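Glycosyltransferase Gtf1 (Streptococcus gordonii, PDB 5E9T) is a glycosyltransferase of the GT-B fold, with two Rossmann-like domains and an added extended beta-sheet domain, held in complex with the stabilizing protein Gtf2. Local coordinates at residues S252-W258 against Q289-Y293; T279-I285 against Y427-T431; L308-P314 against Y478-E482; W337-A341 against I453-V458. The protein carries 1 engineered substitution. Numbering follows the deposited sequence.

The four contacts sample the two Rossmann-like halves and the joints between them. Interactions 1 and 2 share helix 280-293, whose first turns meet the other half of the molecule while its last turn packs against residues 252-258. Interaction 2 lies where the halves meet; interaction 3, about 20 Å away between centres, lays the linker between them on helix 474-481. Each relies on a tyrosine ring, Tyr427 over a glutamine side chain and Tyr478 under a second tyrosine. Interaction 4, buried within one half, is a helix pair made of apolar side chains. Interactions 1, 2 and 3 are partly buried; interaction 1 adds a hydrogen bond to its apolar contacts.

Interaction 1: S252-W258 against Q289-Y293; sequences SDDYILW and QFQHY
An ST turn and ST motif led by Ser252 OG precede strand 257-258 and rest on the last turn of helix 280-293. Ser252 OG, with chi1 p, accepts from Asp254 N at 2.7 Å and Tyr255 N at 3.0 Å, and Ser252 N bonds Tyr255 O at 2.8 Å. The chain then extends through Tyr255 and Ile256; CA of Ile256 lies 6.7 Å from CA of Tyr293. Tyr293, chi1 m, reaches across so that its OH donates to Ser252 O at a very short 2.3 Å. A beta-branched Ile suits the face of that ring: Ile256 CB sits 3.4 Å from the Tyr293 centroid, in a CH-pi contact. Trp258 (m) approaches Phe290 obliquely, CZ2 to CE1 4.1 Å, and Phe266 joins both rings edge-to-face. Tyr255 turns away from the helix, its OH bonding Pro58 O of the Gtf2 chain. The whole is a turn feeding a short two-stranded antiparallel sheet, backed by a helix of the N-terminal Rossmann-like domain.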
loop_
_atom_site.group_PDB
_atom_site.type_symbol
_atom_site.label_atom_id
_atom_site.label_comp_id
_atom_site.label_asym_id
_atom_site.label_seq_id
_atom_site.Cartn_x
_atom_site.Cartn_y
_atom_site.Cartn_z
ATOM N N SER A 252 -27.213 10.774 24.392
ATOM C CA SER A 252 -28.033 10.268 25.483
ATOM C C SER A 252 -27.136 10.138 26.706
ATOM O O SER A 252 -25.942 10.445 26.656
ATOM C CB SER A 252 -28.674 8.924 25.124
ATOM O OG SER A 252 -27.785 7.854 25.405
ATOM N N ASP A 253 -27.719 9.677 27.814
ATOM C CA ASP A 253 -26.889 9.315 28.957
ATOM C C ASP A 253 -26.011 8.112 28.638
ATOM O O ASP A 253 -24.952 7.938 29.252
ATOM C CB ASP A 253 -27.765 9.031 30.180
ATOM C CG ASP A 253 -27.678 10.128 31.231
ATOM O OD1 ASP A 253 -27.284 11.262 30.886
ATOM O OD2 ASP A 253 -28.005 9.856 32.406
ATOM N N ASP A 254 -26.436 7.271 27.690
ATOM C CA ASP A 254 -25.667 6.087 27.315
ATOM C C ASP A 254 -24.550 6.407 26.325
ATOM O O ASP A 254 -23.417 5.942 26.489
ATOM C CB ASP A 254 -26.599 5.029 26.724
ATOM C CG ASP A 254 -27.334 4.244 27.785
ATOM O OD1 ASP A 254 -26.786 4.097 28.898
ATOM O OD2 ASP A 254 -28.456 3.771 27.505
ATOM N N TYR A 255 -24.847 7.197 25.294
ATOM C CA TYR A 255 -23.940 7.380 24.167
ATOM C C TYR A 255 -23.819 8.856 23.829
ATOM O O TYR A 255 -24.832 9.552 23.701
ATOM C CB TYR A 255 -24.429 6.610 22.937
ATOM C CG TYR A 255 -24.380 5.110 23.092
ATOM C CD1 TYR A 255 -23.214 4.472 23.494
ATOM C CD2 TYR A 255 -25.502 4.332 22.846
ATOM C CE1 TYR A 255 -23.166 3.100 23.637
ATOM C CE2 TYR A 255 -25.465 2.960 22.990
ATOM C CZ TYR A 255 -24.295 2.348 23.386
ATOM O OH TYR A 255 -24.255 0.980 23.529
ATOM N N ILE A 256 -22.587 9.322 23.666
ATOM C CA ILE A 256 -22.308 10.707 23.312
ATOM C C ILE A 256 -21.851 10.751 21.862
ATOM O O ILE A 256 -21.111 9.873 21.402
ATOM C CB ILE A 256 -21.254 11.320 24.252
ATOM C CG1 ILE A 256 -21.252 12.839 24.140
ATOM C CG2 ILE A 256 -19.861 10.752 23.983
ATOM C CD1 ILE A 256 -20.245 13.467 25.044
ATOM N N LEU A 257 -22.314 11.759 21.133
ATOM C CA LEU A 257 -21.913 11.967 19.746
ATOM C C LEU A 257 -20.995 13.180 19.699
ATOM O O LEU A 257 -21.453 14.319 19.840
ATOM C CB LEU A 257 -23.129 12.162 18.842
ATOM C CG LEU A 257 -22.836 12.327 17.355
ATOM C CD1 LEU A 257 -21.775 11.348 16.915
ATOM C CD2 LEU A 257 -24.087 12.123 16.524
ATOM N N TRP A 258 -19.707 12.940 19.485
ATOM C CA TRP A 258 -18.775 14.047 19.365
ATOM C C TRP A 258 -19.008 14.803 18.059
ATOM O O TRP A 258 -19.579 14.281 17.095
ATOM C CB TRP A 258 -17.324 13.559 19.398
ATOM C CG TRP A 258 -16.890 12.800 20.621
ATOM C CD1 TRP A 258 -16.379 11.536 20.656
ATOM C CD2 TRP A 258 -16.894 13.265 21.978
ATOM N NE1 TRP A 258 -16.074 11.180 21.947
ATOM C CE2 TRP A 258 -16.380 12.224 22.777
ATOM C CE3 TRP A 258 -17.287 14.456 22.594
ATOM C CZ2 TRP A 258 -16.252 12.339 24.158
ATOM C CZ3 TRP A 258 -17.153 14.568 23.965
ATOM C CH2 TRP A 258 -16.643 13.515 24.732
ATOM N N GLN A 289 -18.164 15.068 30.459
ATOM C CA GLN A 289 -18.550 14.145 29.392
ATOM C C GLN A 289 -17.460 13.120 29.143
ATOM O O GLN A 289 -17.745 11.949 28.875
ATOM C CB GLN A 289 -18.870 14.903 28.094
ATOM C CG GLN A 289 -19.803 16.073 28.252
ATOM C CD GLN A 289 -20.019 16.799 26.940
ATOM O OE1 GLN A 289 -19.394 17.823 26.682
ATOM N NE2 GLN A 289 -20.932 16.293 26.118
ATOM N N PHE A 290 -16.202 13.553 29.213
ATOM C CA PHE A 290 -15.105 12.599 29.277
ATOM C C PHE A 290 -15.322 11.620 30.424
ATOM O O PHE A 290 -15.528 10.426 30.199
ATOM C CB PHE A 290 -13.771 13.338 29.400
ATOM C CG PHE A 290 -13.107 13.596 28.074
ATOM C CD1 PHE A 290 -13.133 12.630 27.079
ATOM C CD2 PHE A 290 -12.475 14.799 27.813
ATOM C CE1 PHE A 290 -12.530 12.856 25.855
ATOM C CE2 PHE A 290 -11.872 15.030 26.589
ATOM C CZ PHE A 290 -11.899 14.057 25.611
ATOM N N GLN A 291 -15.345 12.123 31.662
ATOM C CA GLN A 291 -15.506 11.245 32.822
ATOM C C GLN A 291 -16.689 10.293 32.669
ATOM O O GLN A 291 -16.593 9.112 33.021
ATOM C CB GLN A 291 -15.661 12.077 34.096
ATOM C CG GLN A 291 -15.766 11.240 35.357
ATOM C CD GLN A 291 -14.687 10.178 35.429
ATOM O OE1 GLN A 291 -14.962 8.987 35.279
ATOM N NE2 GLN A 291 -13.450 10.605 35.656
ATOM N N HIS A 292 -17.816 10.782 32.147
ATOM C CA HIS A 292 -19.014 9.948 32.074
ATOM C C HIS A 292 -18.914 8.891 30.975
ATOM O O HIS A 292 -19.047 7.690 31.239
ATOM C CB HIS A 292 -20.247 10.826 31.855
ATOM C CG HIS A 292 -21.540 10.075 31.924
ATOM N ND1 HIS A 292 -22.670 10.468 31.238
ATOM C CD2 HIS A 292 -21.886 8.956 32.606
ATOM C CE1 HIS A 292 -23.653 9.622 31.489
ATOM N NE2 HIS A 292 -23.202 8.695 32.315
ATOM N N TYR A 293 -18.679 9.321 29.731
ATOM C CA TYR A 293 -18.920 8.449 28.581
ATOM C C TYR A 293 -17.768 7.489 28.314
ATOM O O TYR A 293 -17.996 6.331 27.949
ATOM C CB TYR A 293 -19.210 9.293 27.347
ATOM C CG TYR A 293 -20.558 9.948 27.429
ATOM C CD1 TYR A 293 -20.709 11.194 28.019
ATOM C CD2 TYR A 293 -21.690 9.302 26.955
ATOM C CE1 TYR A 293 -21.947 11.792 28.109
ATOM C CE2 TYR A 293 -22.932 9.892 27.036
ATOM C CZ TYR A 293 -23.055 11.138 27.616
ATOM O OH TYR A 293 -24.290 11.735 27.705
#

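Interaction 2: T279-I285 against Y427-T431; sequences TEAQKRI and YGNQT
Tyr427 follows a cis peptide bond and holds the N-cap position of helix 428-432, with its CA 6.5 Å from the CA of Ala281 at the start of helix 280-293. Its m rotamer lays the ring along that helix. Gln282 CB sits 3.5 Å from the Tyr427 centroid, 14° off the normal, a CH-pi contact, and the t,t glutamine chain carries CG over the same face, Gln282 CG to Tyr427 CZ 3.3 Å. At the ring edge, Ala281 CB is 3.6 Å from Tyr427 CD2, small enough to let the ring in close, and Ile285 CG1 is 4.1 Å from Tyr427 CE2. The phenol suits its place because Tyr427 OH finds Glu244 beyond the apolar patch. Gly428 opens the helix, and Asn429 turns its ND2 back to Phe423 O. One turn on, Thr431 (chi1 m) bonds through OG1 to Tyr427 O at 2.9 Å, and that OG1 also lies 3.5 Å from CB of Thr279. Thr279 is itself an N-cap: in the p rotamer, its OG1 accepts from Gln282 N at 3.1 Å. Two helix N-termini, one after a strand of each parallel sheet, thus meet across the interdomain junction of a GT-B fold.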
loop_
_atom_site.group_PDB
_atom_site.type_symbol
_atom_site.label_atom_id
_atom_site.label_comp_id
_atom_site.label_asym_id
_atom_site.label_seq_id
_atom_site.Cartn_x
_atom_site.Cartn_y
_atom_site.Cartn_z
ATOM N N THR A 279 -13.750 28.673 26.436
ATOM C CA THR A 279 -14.385 29.165 27.651
ATOM C C THR A 279 -14.319 28.121 28.756
ATOM O O THR A 279 -14.368 26.914 28.501
ATOM C CB THR A 279 -15.850 29.536 27.404
ATOM O OG1 THR A 279 -16.606 28.342 27.160
ATOM C CG2 THR A 279 -15.973 30.462 26.203
ATOM N N GLU A 280 -14.219 28.606 29.999
ATOM C CA GLU A 280 -14.253 27.714 31.155
ATOM C C GLU A 280 -15.597 27.006 31.268
ATOM O O GLU A 280 -15.673 25.901 31.818
ATOM C CB GLU A 280 -13.947 28.501 32.433
ATOM C CG GLU A 280 -14.061 27.702 33.731
ATOM C CD GLU A 280 -12.775 26.986 34.109
ATOM O OE1 GLU A 280 -12.835 25.779 34.432
ATOM O OE2 GLU A 280 -11.704 27.630 34.088
ATOM N N ALA A 281 -16.663 27.624 30.759
ATOM C CA ALA A 281 -17.933 26.920 30.639
ATOM C C ALA A 281 -17.756 25.621 29.862
ATOM O O ALA A 281 -18.229 24.558 30.281
ATOM C CB ALA A 281 -18.968 27.818 29.961
ATOM N N GLN A 282 -17.044 25.689 28.733
ATOM C CA GLN A 282 -16.834 24.517 27.890
ATOM C C GLN A 282 -15.824 23.559 28.492
ATOM O O GLN A 282 -15.908 22.345 28.266
ATOM C CB GLN A 282 -16.373 24.964 26.506
ATOM C CG GLN A 282 -16.390 23.887 25.445
ATOM C CD GLN A 282 -15.810 24.387 24.141
ATOM O OE1 GLN A 282 -15.461 25.563 24.021
ATOM N NE2 GLN A 282 -15.737 23.513 23.149
ATOM N N LYS A 283 -14.850 24.091 29.228
ATOM C CA LYS A 283 -13.883 23.241 29.903
ATOM C C LYS A 283 -14.584 22.287 30.857
ATOM O O LYS A 283 -14.308 21.083 30.866
ATOM C CB LYS A 283 -12.869 24.110 30.640
ATOM C CG LYS A 283 -11.641 23.376 31.125
ATOM C CD LYS A 283 -11.791 22.944 32.571
ATOM C CE LYS A 283 -10.438 22.873 33.253
ATOM N NZ LYS A 283 -9.748 24.195 33.224
ATOM N N ARG A 284 -15.527 22.806 31.645
ATOM C CA ARG A 284 -16.216 21.958 32.608
ATOM C C ARG A 284 -17.137 20.960 31.915
ATOM O O ARG A 284 -17.187 19.788 32.307
ATOM C CB ARG A 284 -16.986 22.822 33.607
ATOM C CG ARG A 284 -16.094 23.494 34.651
ATOM C CD ARG A 284 -16.916 24.300 35.644
ATOM N NE ARG A 284 -18.233 24.611 35.102
ATOM C CZ ARG A 284 -18.620 25.826 34.726
ATOM N NH1 ARG A 284 -17.792 26.856 34.844
ATOM N NH2 ARG A 284 -19.838 26.010 34.237
ATOM N N ILE A 285 -17.854 21.385 30.871
ATOM C CA ILE A 285 -18.767 20.469 30.187
ATOM C C ILE A 285 -17.994 19.289 29.609
ATOM O O ILE A 285 -18.247 18.128 29.952
ATOM C CB ILE A 285 -19.571 21.202 29.100
ATOM C CG1 ILE A 285 -20.386 22.336 29.717
ATOM C CG2 ILE A 285 -20.503 20.230 28.391
ATOM C CD1 ILE A 285 -21.345 21.875 30.798
ATOM N N TYR A 427 -21.703 28.998 24.165
ATOM C CA TYR A 427 -20.925 29.182 25.390
ATOM C C TYR A 427 -20.818 30.645 25.756
ATOM O O TYR A 427 -21.070 31.025 26.898
ATOM C CB TYR A 427 -19.529 28.586 25.257
ATOM C CG TYR A 427 -19.559 27.103 25.405
ATOM C CD1 TYR A 427 -19.460 26.283 24.303
ATOM C CD2 TYR A 427 -19.755 26.522 26.647
ATOM C CE1 TYR A 427 -19.509 24.928 24.434
ATOM C CE2 TYR A 427 -19.820 25.164 26.785
ATOM C CZ TYR A 427 -19.689 24.368 25.675
ATOM O OH TYR A 427 -19.738 23.003 25.800
ATOM N N GLY A 428 -20.345 31.437 24.798
ATOM C CA GLY A 428 -20.018 32.831 25.016
ATOM C C GLY A 428 -21.029 33.628 25.815
ATOM O O GLY A 428 -20.632 34.409 26.683
ATOM N N ASN A 429 -22.329 33.437 25.566
ATOM C CA ASN A 429 -23.331 34.116 26.386
ATOM C C ASN A 429 -23.208 33.705 27.850
ATOM O O ASN A 429 -23.122 34.558 28.741
ATOM C CB ASN A 429 -24.736 33.831 25.854
ATOM C CG ASN A 429 -25.038 34.590 24.576
ATOM O OD1 ASN A 429 -24.168 35.266 24.027
ATOM N ND2 ASN A 429 -26.275 34.486 24.099
ATOM N N GLN A 430 -23.185 32.395 28.115
ATOM C CA GLN A 430 -23.005 31.910 29.479
ATOM C C GLN A 430 -21.698 32.389 30.096
ATOM O O GLN A 430 -21.579 32.423 31.325
ATOM C CB GLN A 430 -23.052 30.380 29.507
ATOM C CG GLN A 430 -24.365 29.778 29.032
ATOM C CD GLN A 430 -24.337 28.260 29.032
ATOM O OE1 GLN A 430 -24.952 27.615 28.185
ATOM N NE2 GLN A 430 -23.619 27.683 29.988
ATOM N N THR A 431 -20.706 32.718 29.272
ATOM C CA THR A 431 -19.424 33.209 29.759
ATOM C C THR A 431 -19.408 34.714 30.030
ATOM O O THR A 431 -18.836 35.149 31.034
ATOM C CB THR A 431 -18.329 32.837 28.759
ATOM O OG1 THR A 431 -18.559 31.505 28.287
ATOM C CG2 THR A 431 -16.988 32.872 29.429
#

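Interaction 3: L308-P314 against Y478-E482; sequences LDQLTYP and YQVAE
In this GT-B fold the chain from strand 299-302 to strand 323-326 links the two Rossmann-like domains, and residues 308-314 of that linker, largely extended and without regular structure, run past residues 478-482 at the C-terminal part of helix 474-481. The nearest CA atoms, Leu311 and Glu482, are 7.4 Å apart. Leu311, its chi1 off-well at -103° and chi2 t, fills the gap: CD2 lies 3.7 Å from Ala481 CB and 3.5 Å from Tyr478 CD1, while CD1 meets the aliphatic CG of Glu482 at 3.4 Å. Alanine leaves room here for leucine, and Leu308 (m,t) adds CD1 at 4.3 Å from the same Ala481 CB, itself backed by Val414 of helix 408-415. Tyr478 takes the m rotamer, placing its ring toward the linker and its OH, weakly hydrogen-bonded to Arg318 NH2, 3.6 Å from Pro314 CD. Tyr313, also m, leans over in a T-shaped pair, centroids 4.5 Å apart and planes at 84°, its edge toward the face of Tyr478 and CE1 of Tyr313 3.3 Å from CE1 of Tyr478.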
loop_
_atom_site.group_PDB
_atom_site.type_symbol
_atom_site.label_atom_id
_atom_site.label_comp_id
_atom_site.label_asym_id
_atom_site.label_seq_id
_atom_site.Cartn_x
_atom_site.Cartn_y
_atom_site.Cartn_z
ATOM N N LEU A 308 -8.520 41.990 25.475
ATOM C CA LEU A 308 -8.693 43.437 25.444
ATOM C C LEU A 308 -7.408 44.090 25.933
ATOM O O LEU A 308 -6.977 43.846 27.064
ATOM C CB LEU A 308 -9.889 43.852 26.307
ATOM C CG LEU A 308 -11.186 43.212 25.804
ATOM C CD1 LEU A 308 -12.314 43.353 26.809
ATOM C CD2 LEU A 308 -11.579 43.813 24.462
ATOM N N ASP A 309 -6.787 44.901 25.071
ATOM C CA ASP A 309 -5.549 45.578 25.448
ATOM C C ASP A 309 -5.749 46.443 26.685
ATOM O O ASP A 309 -4.854 46.553 27.531
ATOM C CB ASP A 309 -5.049 46.433 24.284
ATOM C CG ASP A 309 -4.071 45.699 23.395
ATOM O OD1 ASP A 309 -3.417 44.751 23.879
ATOM O OD2 ASP A 309 -3.956 46.073 22.209
ATOM N N GLN A 310 -6.912 47.075 26.789
ATOM C CA GLN A 310 -7.250 47.999 27.861
ATOM C C GLN A 310 -8.769 48.078 27.901
ATOM O O GLN A 310 -9.451 47.593 26.996
ATOM C CB GLN A 310 -6.625 49.375 27.625
ATOM C CG GLN A 310 -7.429 50.304 26.702
ATOM C CD GLN A 310 -7.758 49.714 25.326
ATOM O OE1 GLN A 310 -7.498 48.547 25.037
ATOM N NE2 GLN A 310 -8.309 50.548 24.459
ATOM N N LEU A 311 -9.298 48.672 28.959
ATOM C CA LEU A 311 -10.732 48.917 29.065
ATOM C C LEU A 311 -11.022 50.362 28.657
ATOM O O LEU A 311 -10.518 51.299 29.282
ATOM C CB LEU A 311 -11.223 48.624 30.483
ATOM C CG LEU A 311 -11.971 47.301 30.654
ATOM C CD1 LEU A 311 -12.177 46.974 32.107
ATOM C CD2 LEU A 311 -13.297 47.392 29.983
ATOM N N THR A 312 -11.823 50.537 27.600
ATOM C CA THR A 312 -12.158 51.865 27.083
ATOM C C THR A 312 -13.389 52.412 27.798
ATOM O O THR A 312 -14.481 51.841 27.698
ATOM C CB THR A 312 -12.429 51.829 25.578
ATOM O OG1 THR A 312 -13.584 51.017 25.313
ATOM C CG2 THR A 312 -11.247 51.275 24.826
ATOM N N TYR A 313 -13.218 53.502 28.492
ATOM C CA TYR A 313 -14.330 54.245 29.059
ATOM C C TYR A 313 -14.794 55.334 28.097
ATOM O O TYR A 313 -14.003 55.843 27.298
ATOM C CB TYR A 313 -13.928 54.851 30.396
ATOM C CG TYR A 313 -13.721 53.772 31.426
ATOM C CD1 TYR A 313 -14.468 52.617 31.387
ATOM C CD2 TYR A 313 -12.767 53.885 32.409
ATOM C CE1 TYR A 313 -14.288 51.613 32.309
ATOM C CE2 TYR A 313 -12.580 52.878 33.341
ATOM C CZ TYR A 313 -13.345 51.743 33.284
ATOM O OH TYR A 313 -13.173 50.730 34.202
ATOM N N PRO A 314 -16.077 55.709 28.146
ATOM C CA PRO A 314 -16.615 56.611 27.117
ATOM C C PRO A 314 -16.089 58.037 27.206
ATOM O O PRO A 314 -15.313 58.388 28.100
ATOM C CB PRO A 314 -18.127 56.553 27.371
ATOM C CG PRO A 314 -18.241 56.271 28.825
ATOM C CD PRO A 314 -17.102 55.337 29.141
ATOM N N TYR A 478 -17.785 46.099 32.788
ATOM C CA TYR A 478 -16.454 46.461 33.275
ATOM C C TYR A 478 -15.977 45.500 34.364
ATOM O O TYR A 478 -14.769 45.285 34.523
ATOM C CB TYR A 478 -16.460 47.903 33.785
ATOM C CG TYR A 478 -16.715 48.934 32.700
ATOM C CD1 TYR A 478 -16.119 48.823 31.449
ATOM C CD2 TYR A 478 -17.564 50.012 32.924
ATOM C CE1 TYR A 478 -16.348 49.765 30.458
ATOM C CE2 TYR A 478 -17.804 50.954 31.936
ATOM C CZ TYR A 478 -17.193 50.826 30.706
ATOM O OH TYR A 478 -17.431 51.760 29.721
ATOM N N GLN A 479 -16.909 44.904 35.111
ATOM C CA GLN A 479 -16.546 43.890 36.096
ATOM C C GLN A 479 -16.040 42.610 35.412
ATOM O O GLN A 479 -14.925 42.151 35.697
ATOM C CB GLN A 479 -17.731 43.671 37.073
ATOM C CG GLN A 479 -18.034 45.007 37.931
ATOM C CD GLN A 479 -19.340 45.099 38.821
ATOM O OE1 GLN A 479 -20.434 45.268 38.340
ATOM N NE2 GLN A 479 -19.155 45.050 40.122
ATOM N N VAL A 480 -16.790 42.068 34.443
ATOM C CA VAL A 480 -16.352 40.829 33.787
ATOM C C VAL A 480 -15.173 41.062 32.837
ATOM O O VAL A 480 -14.383 40.141 32.587
ATOM C CB VAL A 480 -17.525 40.157 33.045
ATOM C CG1 VAL A 480 -18.456 39.465 34.017
ATOM C CG2 VAL A 480 -18.289 41.169 32.240
ATOM N N ALA A 481 -15.027 42.279 32.301
ATOM C CA ALA A 481 -14.070 42.518 31.223
ATOM C C ALA A 481 -12.635 42.504 31.714
ATOM O O ALA A 481 -11.740 42.076 30.981
ATOM C CB ALA A 481 -14.333 43.864 30.563
ATOM N N GLU A 482 -12.385 43.024 32.919
ATOM C CA GLU A 482 -11.029 42.994 33.466
ATOM C C GLU A 482 -10.450 41.600 33.621
ATOM O O GLU A 482 -9.219 41.473 33.543
ATOM C CB GLU A 482 -10.928 43.700 34.810
ATOM C CG GLU A 482 -10.972 45.150 34.719
ATOM C CD GLU A 482 -10.144 45.755 35.783
ATOM O OE1 GLU A 482 -9.396 46.684 35.446
ATOM O OE2 GLU A 482 -10.231 45.307 36.949
#

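Interaction 4: W337-A341 against I453-V458; sequences WLVAA and IIAAFV
Trp337, with chi1 m and chi2 near -20°, turns one face of its six-membered ring to the CD1 methyl of Ile453 (m,t), a CH-pi contact in which a broad indole covers a flexible aliphatic end. The helices that carry them, the first weakly bonded over 337-341, cross at -56°, their short axes 9.1 Å apart at closest approach. Near the crossing Ala341 and Ile454 have CA atoms only 5.0 Å apart, which a methyl side chain permits: Ala341 CA is 3.4 Å from Ile454 CG2, and Ala341 CB 3.9 Å from Phe457 CB. Ile454 CG1 also lies 4.0 Å from Trp337 CB. Leu338, chi1 m and chi2 p, sends CD2 over the face of Phe457, 3.8 Å from the ring centroid, the second CH-pi contact. Val458 CB closes the far end, 3.7 Å from Ala341 O. Both helices belong to the C-terminal Rossmann-like domain; Ile453 and Phe457 continue onto Phe423, and Phe457 onto Ile421, so helix 451-462 packs on strand 420-423, while Leu338 of helix 336-348 reaches Ala400 in a loop.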
loop_
_atom_site.group_PDB
_atom_site.type_symbol
_atom_site.label_atom_id
_atom_site.label_comp_id
_atom_site.label_asym_id
_atom_site.label_seq_id
_atom_site.Cartn_x
_atom_site.Cartn_y
_atom_site.Cartn_z
ATOM N N TRP A 337 -35.761 38.909 15.219
ATOM C CA TRP A 337 -36.635 39.011 16.380
ATOM C C TRP A 337 -36.490 40.341 17.100
ATOM O O TRP A 337 -37.470 40.888 17.613
ATOM C CB TRP A 337 -36.316 37.873 17.344
ATOM C CG TRP A 337 -36.618 36.546 16.783
ATOM C CD1 TRP A 337 -37.447 36.289 15.751
ATOM C CD2 TRP A 337 -36.091 35.290 17.204
ATOM N NE1 TRP A 337 -37.492 34.941 15.502
ATOM C CE2 TRP A 337 -36.662 34.306 16.382
ATOM C CE3 TRP A 337 -35.198 34.903 18.191
ATOM C CZ2 TRP A 337 -36.380 32.962 16.527
ATOM C CZ3 TRP A 337 -34.911 33.579 18.327
ATOM C CH2 TRP A 337 -35.481 32.620 17.488
ATOM N N LEU A 338 -35.264 40.821 17.203
ATOM C CA LEU A 338 -34.905 41.957 18.023
ATOM C C LEU A 338 -35.107 43.270 17.284
ATOM O O LEU A 338 -35.279 44.314 17.926
ATOM C CB LEU A 338 -33.458 41.773 18.505
ATOM C CG LEU A 338 -33.250 40.406 19.068
ATOM C CD1 LEU A 338 -33.059 39.408 17.988
ATOM C CD2 LEU A 338 -32.138 40.274 20.101
ATOM N N VAL A 339 -35.121 43.238 15.947
ATOM C CA VAL A 339 -35.726 44.351 15.232
ATOM C C VAL A 339 -37.220 44.361 15.504
ATOM O O VAL A 339 -37.838 45.427 15.571
ATOM C CB VAL A 339 -35.408 44.288 13.722
ATOM C CG1 VAL A 339 -33.922 44.045 13.494
ATOM C CG2 VAL A 339 -36.256 43.249 13.001
ATOM N N ALA A 340 -37.818 43.182 15.693
ATOM C CA ALA A 340 -39.225 43.072 16.036
ATOM C C ALA A 340 -39.485 43.100 17.534
ATOM O O ALA A 340 -40.644 43.215 17.935
ATOM C CB ALA A 340 -39.811 41.781 15.452
ATOM N N ALA A 341 -38.452 42.950 18.367
ATOM C CA ALA A 341 -38.659 42.956 19.813
ATOM C C ALA A 341 -38.727 44.369 20.366
ATOM O O ALA A 341 -39.556 44.669 21.233
ATOM C CB ALA A 341 -37.549 42.177 20.513
ATOM N N ILE A 453 -40.315 34.208 22.221
ATOM C CA ILE A 453 -38.958 34.767 22.260
ATOM C C ILE A 453 -38.998 36.291 22.288
ATOM O O ILE A 453 -38.400 36.927 23.166
ATOM C CB ILE A 453 -38.100 34.269 21.083
ATOM C CG1 ILE A 453 -38.186 32.746 20.953
ATOM C CG2 ILE A 453 -36.649 34.674 21.274
ATOM C CD1 ILE A 453 -37.839 32.265 19.597
ATOM N N ILE A 454 -39.707 36.895 21.332
ATOM C CA ILE A 454 -39.787 38.352 21.257
ATOM C C ILE A 454 -40.323 38.927 22.559
ATOM O O ILE A 454 -39.801 39.923 23.078
ATOM C CB ILE A 454 -40.656 38.784 20.062
ATOM C CG1 ILE A 454 -40.078 38.254 18.760
ATOM C CG2 ILE A 454 -40.806 40.289 20.012
ATOM C CD1 ILE A 454 -40.757 37.025 18.324
ATOM N N ALA A 455 -41.372 38.310 23.109
ATOM C CA ALA A 455 -41.967 38.812 24.342
ATOM C C ALA A 455 -41.001 38.694 25.515
ATOM O O ALA A 455 -40.899 39.611 26.338
ATOM C CB ALA A 455 -43.270 38.068 24.636
ATOM N N ALA A 456 -40.285 37.572 25.614
ATOM C CA ALA A 456 -39.282 37.431 26.661
ATOM C C ALA A 456 -38.109 38.382 26.461
ATOM O O ALA A 456 -37.398 38.682 27.426
ATOM C CB ALA A 456 -38.784 35.987 26.729
ATOM N N PHE A 457 -37.890 38.858 25.231
ATOM C CA PHE A 457 -36.860 39.861 24.982
ATOM C C PHE A 457 -37.306 41.244 25.446
ATOM O O PHE A 457 -36.579 41.923 26.180
ATOM C CB PHE A 457 -36.508 39.898 23.492
ATOM C CG PHE A 457 -35.263 39.132 23.137
ATOM C CD1 PHE A 457 -34.016 39.586 23.534
ATOM C CD2 PHE A 457 -35.340 37.969 22.387
ATOM C CE1 PHE A 457 -32.869 38.886 23.205
ATOM C CE2 PHE A 457 -34.196 37.266 22.051
ATOM C CZ PHE A 457 -32.960 37.724 22.460
ATOM N N VAL A 458 -38.502 41.672 25.033
ATOM C CA VAL A 458 -38.972 43.012 25.374
ATOM C C VAL A 458 -39.201 43.135 26.875
ATOM O O VAL A 458 -38.948 44.191 27.472
ATOM C CB VAL A 458 -40.245 43.355 24.572
ATOM C CG1 VAL A 458 -41.302 42.290 24.757
ATOM C CG2 VAL A 458 -40.797 44.714 24.984
#